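Long-range contact in protein Vng1086c (Halobacterium sp., PDB 2GF4), which is of unknown function but binds calcium and belongs to the uncharacterised UPF0058 family: residues Leu37-Ser42 with Ser49-Ala54. Residues are numbered along the deposited sequence; the frame is centred on the assembly and turned at random.
Sequences LDVEPS and SEHKHA. With CA (calcium ion), chain C.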
ATOM      1  N   LEU A  37      17.009   2.309  -1.628  1.00 24.41           N
ATOM      2  CA  LEU A  37      17.026   3.759  -1.650  1.00 23.46           C
ATOM      3  C   LEU A  37      18.336   4.333  -1.094  1.00 23.48           C
ATOM      4  O   LEU A  37      18.788   5.379  -1.549  1.00 22.36           O
ATOM      5  CB  LEU A  37      15.840   4.268  -0.826  1.00 22.64           C
ATOM      6  CG  LEU A  37      15.789   5.776  -0.566  1.00 22.14           C
ATOM      7  CD1 LEU A  37      15.615   6.443  -1.861  1.00 24.27           C
ATOM      8  CD2 LEU A  37      14.667   6.147   0.337  1.00 22.99           C
ATOM      9  N   ASP A  38      18.948   3.622  -0.149  1.00 23.28           N
ATOM     10  CA  ASP A  38      20.156   4.072   0.525  1.00 22.52           C
ATOM     11  C   ASP A  38      20.011   5.464   1.094  1.00 23.40           C
ATOM     12  O   ASP A  38      20.867   6.329   0.880  1.00 23.48           O
ATOM     13  CB  ASP A  38      21.440   3.955  -0.325  1.00 23.85           C
ATOM     14  CG  ASP A  38      22.714   4.155   0.525  1.00 23.76           C
ATOM     15  OD1 ASP A  38      22.725   3.784   1.712  1.00 21.69           O
ATOM     16  OD2 ASP A  38      23.746   4.670   0.048  1.00 18.05           O
ATOM     17  N   VAL A  39      18.902   5.701   1.788  1.00 23.93           N
ATOM     18  CA  VAL A  39      18.706   6.980   2.470  1.00 21.52           C
ATOM     19  C   VAL A  39      18.530   6.572   3.924  1.00 22.25           C
ATOM     20  O   VAL A  39      17.569   5.866   4.282  1.00 24.09           O
ATOM     21  CB  VAL A  39      17.483   7.723   1.998  1.00 23.72           C
ATOM     22  CG1 VAL A  39      17.228   8.884   2.910  1.00 20.02           C
ATOM     23  CG2 VAL A  39      17.751   8.248   0.626  1.00 22.64           C
ATOM     24  N   GLU A  40      19.416   7.050   4.774  1.00 21.38           N
ATOM     25  CA  GLU A  40      19.374   6.625   6.150  1.00 20.04           C
ATOM     26  C   GLU A  40      19.229   7.775   7.131  1.00 20.88           C
ATOM     27  O   GLU A  40      19.442   8.943   6.809  1.00 21.14           O
ATOM     28  CB  GLU A  40      20.616   5.759   6.388  1.00 20.20           C
ATOM     29  CG  GLU A  40      20.739   4.620   5.343  1.00 19.62           C
ATOM     30  CD  GLU A  40      21.942   3.753   5.574  1.00 21.10           C
ATOM     31  OE1 GLU A  40      22.525   3.790   6.678  1.00 20.98           O
ATOM     32  OE2 GLU A  40      22.323   2.997   4.670  1.00 19.10           O
ATOM     33  N   PRO A  41      18.849   7.461   8.342  1.00 20.72           N
ATOM     34  CA  PRO A  41      18.685   8.513   9.336  1.00 22.47           C
ATOM     35  C   PRO A  41      19.879   9.413   9.546  1.00 24.94           C
ATOM     36  O   PRO A  41      19.705  10.613   9.801  1.00 26.51           O
ATOM     37  CB  PRO A  41      18.322   7.747  10.587  1.00 22.42           C
ATOM     38  CG  PRO A  41      17.785   6.531  10.087  1.00 20.48           C
ATOM     39  CD  PRO A  41      18.534   6.145   8.904  1.00 19.94           C
ATOM     40  N   SER A  42      21.077   8.849   9.432  1.00 24.38           N
ATOM     41  CA  SER A  42      22.293   9.622   9.658  1.00 24.21           C
ATOM     42  C   SER A  42      22.588  10.538   8.492  1.00 24.46           C
ATOM     43  O   SER A  42      23.421  11.446   8.622  1.00 24.42           O
ATOM     44  CB  SER A  42      23.467   8.675   9.904  1.00 24.14           C
ATOM     45  OG  SER A  42      23.769   7.946   8.712  1.00 23.75           O
ATOM     46  N   SER A  49      12.536  15.320   0.899  1.00 30.08           N
ATOM     47  CA  SER A  49      11.881  14.365   0.005  1.00 27.47           C
ATOM     48  C   SER A  49      12.481  12.967   0.059  1.00 26.75           C
ATOM     49  O   SER A  49      11.743  11.978  -0.027  1.00 25.79           O
ATOM     50  CB  SER A  49      11.945  14.910  -1.411  1.00 27.23           C
ATOM     51  OG  SER A  49      11.564  13.911  -2.344  1.00 29.25           O
ATOM     52  N   GLU A  50      13.808  12.880   0.181  1.00 25.85           N
ATOM     53  CA  GLU A  50      14.461  11.582   0.276  1.00 25.45           C
ATOM     54  C   GLU A  50      14.073  10.965   1.625  1.00 22.22           C
ATOM     55  O   GLU A  50      13.852   9.761   1.696  1.00 20.43           O
ATOM     56  CB  GLU A  50      15.983  11.760   0.185  1.00 26.39           C
ATOM     57  CG  GLU A  50      16.400  12.163  -1.237  1.00 29.60           C
ATOM     58  CD  GLU A  50      17.861  12.527  -1.389  1.00 32.71           C
ATOM     59  OE1 GLU A  50      18.282  13.609  -0.926  1.00 33.69           O
ATOM     60  OE2 GLU A  50      18.618  11.746  -1.987  1.00 32.43           O
ATOM     61  N   HIS A  51      13.959  11.762   2.686  1.00 22.88           N
ATOM     62  CA  HIS A  51      13.605  11.179   3.976  1.00 24.11           C
ATOM     63  C   HIS A  51      12.165  10.738   4.043  1.00 24.05           C
ATOM     64  O   HIS A  51      11.875   9.728   4.689  1.00 24.62           O
ATOM     65  CB  HIS A  51      13.978  12.146   5.070  1.00 25.85           C
ATOM     66  CG  HIS A  51      15.448  12.089   5.384  1.00 27.81           C
ATOM     67  ND1 HIS A  51      16.019  11.035   6.064  1.00 28.24           N
ATOM     68  CD2 HIS A  51      16.465  12.919   5.058  1.00 27.39           C
ATOM     69  CE1 HIS A  51      17.318  11.219   6.137  1.00 28.64           C
ATOM     70  NE2 HIS A  51      17.612  12.354   5.543  1.00 28.44           N
ATOM     71  N   LYS A  52      11.272  11.476   3.386  1.00 23.90           N
ATOM     72  CA  LYS A  52       9.855  11.100   3.323  1.00 25.68           C
ATOM     73  C   LYS A  52       9.765   9.779   2.580  1.00 23.58           C
ATOM     74  O   LYS A  52       9.020   8.900   2.991  1.00 22.66           O
ATOM     75  CB  LYS A  52       9.068  12.118   2.526  1.00 26.67           C
ATOM     76  CG  LYS A  52       8.796  13.345   3.324  1.00 30.59           C
ATOM     77  CD  LYS A  52       7.734  14.149   2.644  1.00 35.33           C
ATOM     78  CE  LYS A  52       8.276  15.519   2.397  1.00 37.59           C
ATOM     79  NZ  LYS A  52       7.640  16.145   1.220  1.00 40.37           N
ATOM     80  N   HIS A  53      10.518   9.651   1.483  1.00 23.64           N
ATOM     81  CA  HIS A  53      10.530   8.451   0.660  1.00 22.90           C
ATOM     82  C   HIS A  53      11.005   7.303   1.526  1.00 23.84           C
ATOM     83  O   HIS A  53      10.399   6.234   1.483  1.00 22.00           O
ATOM     84  CB  HIS A  53      11.476   8.683  -0.508  1.00 22.63           C
ATOM     85  CG  HIS A  53      11.448   7.620  -1.577  1.00 22.19           C
ATOM     86  ND1 HIS A  53      10.638   6.506  -1.531  1.00 23.62           N
ATOM     87  CD2 HIS A  53      12.146   7.528  -2.733  1.00 22.34           C
ATOM     88  CE1 HIS A  53      10.841   5.777  -2.611  1.00 23.10           C
ATOM     89  NE2 HIS A  53      11.750   6.374  -3.353  1.00 24.12           N
ATOM     90  N   ALA A  54      12.059   7.498   2.315  1.00 23.20           N
ATOM     91  CA  ALA A  54      12.541   6.405   3.155  1.00 21.20           C
ATOM     92  C   ALA A  54      11.505   6.020   4.199  1.00 18.87           C
ATOM     93  O   ALA A  54      11.342   4.835   4.471  1.00 19.79           O
ATOM     94  CB  ALA A  54      13.854   6.798   3.851  1.00 19.47           C
TER
HETATM   95 CA    CA C 202      22.329   1.621   2.802  1.00 22.41          CA
HETATM   96  O   HOH W   1      21.696   0.672   0.555  1.00 22.17           O
HETATM   97  O   HOH W   2      19.841   1.701   3.250  1.00 24.68           O
HETATM   98  O   HOH W   3      22.147  -0.738   3.968  1.00 20.63           O
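Both ring nitrogens of His51 are gripped, each by one hydrogen bond: ND1 pairs with ND1 of His10 on helix 3-21, and NE2 with the carbonyl O of His43 in the loop leading to helix 48-71. Between them CE1 points at the loop 37-42, its C-H edge lying 3.2 Å from Glu40 O, near the ring plane. A face of the same ring takes Val39 CG1 in a CH-pi contact, the methyl standing 4.1 Å from the centroid and 19° off the ring normal. With CG1 anti to the backbone N (chi1 170°), Val39 lays its two methyls on one side of the helix, CG1 against Glu50 O at 3.7 Å and close to Ala54 CB, CG2 against Glu50 CB at 4.0 Å. Glu50 OE1 accepts a hydrogen bond from Ser47 N, the Glu side of a capping box at the start of the helix.

The contact joins the loop that follows the short helix 32-37 to the start of the long helix 48-71 in this all-helical chain. Leu37, CG anti to N, spreads its two methyls over the next part of the helix. CD2 reaches Ala54 CA at 3.5 Å and also lies over one face of the His53 ring, toward its rim; CD1 touches His53 CD2 at 3.7 Å. The NE2 of that ring is hydrogen-bonded to Glu68 of a third subunit, and Phe71 of that subunit stacks on it.

At Asp38 the chain leaves helix 32-37 through positive phi (52°), turning into the extended loop in which Val39 faces helix 48-71. Asp38 and Glu40, on either side of Val39 in sequence, carry their carboxylates to the calcium ion. Asp38 OD1 binds it at 2.5 Å and Glu40 OE2 at 2.3 Å; three waters bind it as well, five ligands being found within the chain and its waters.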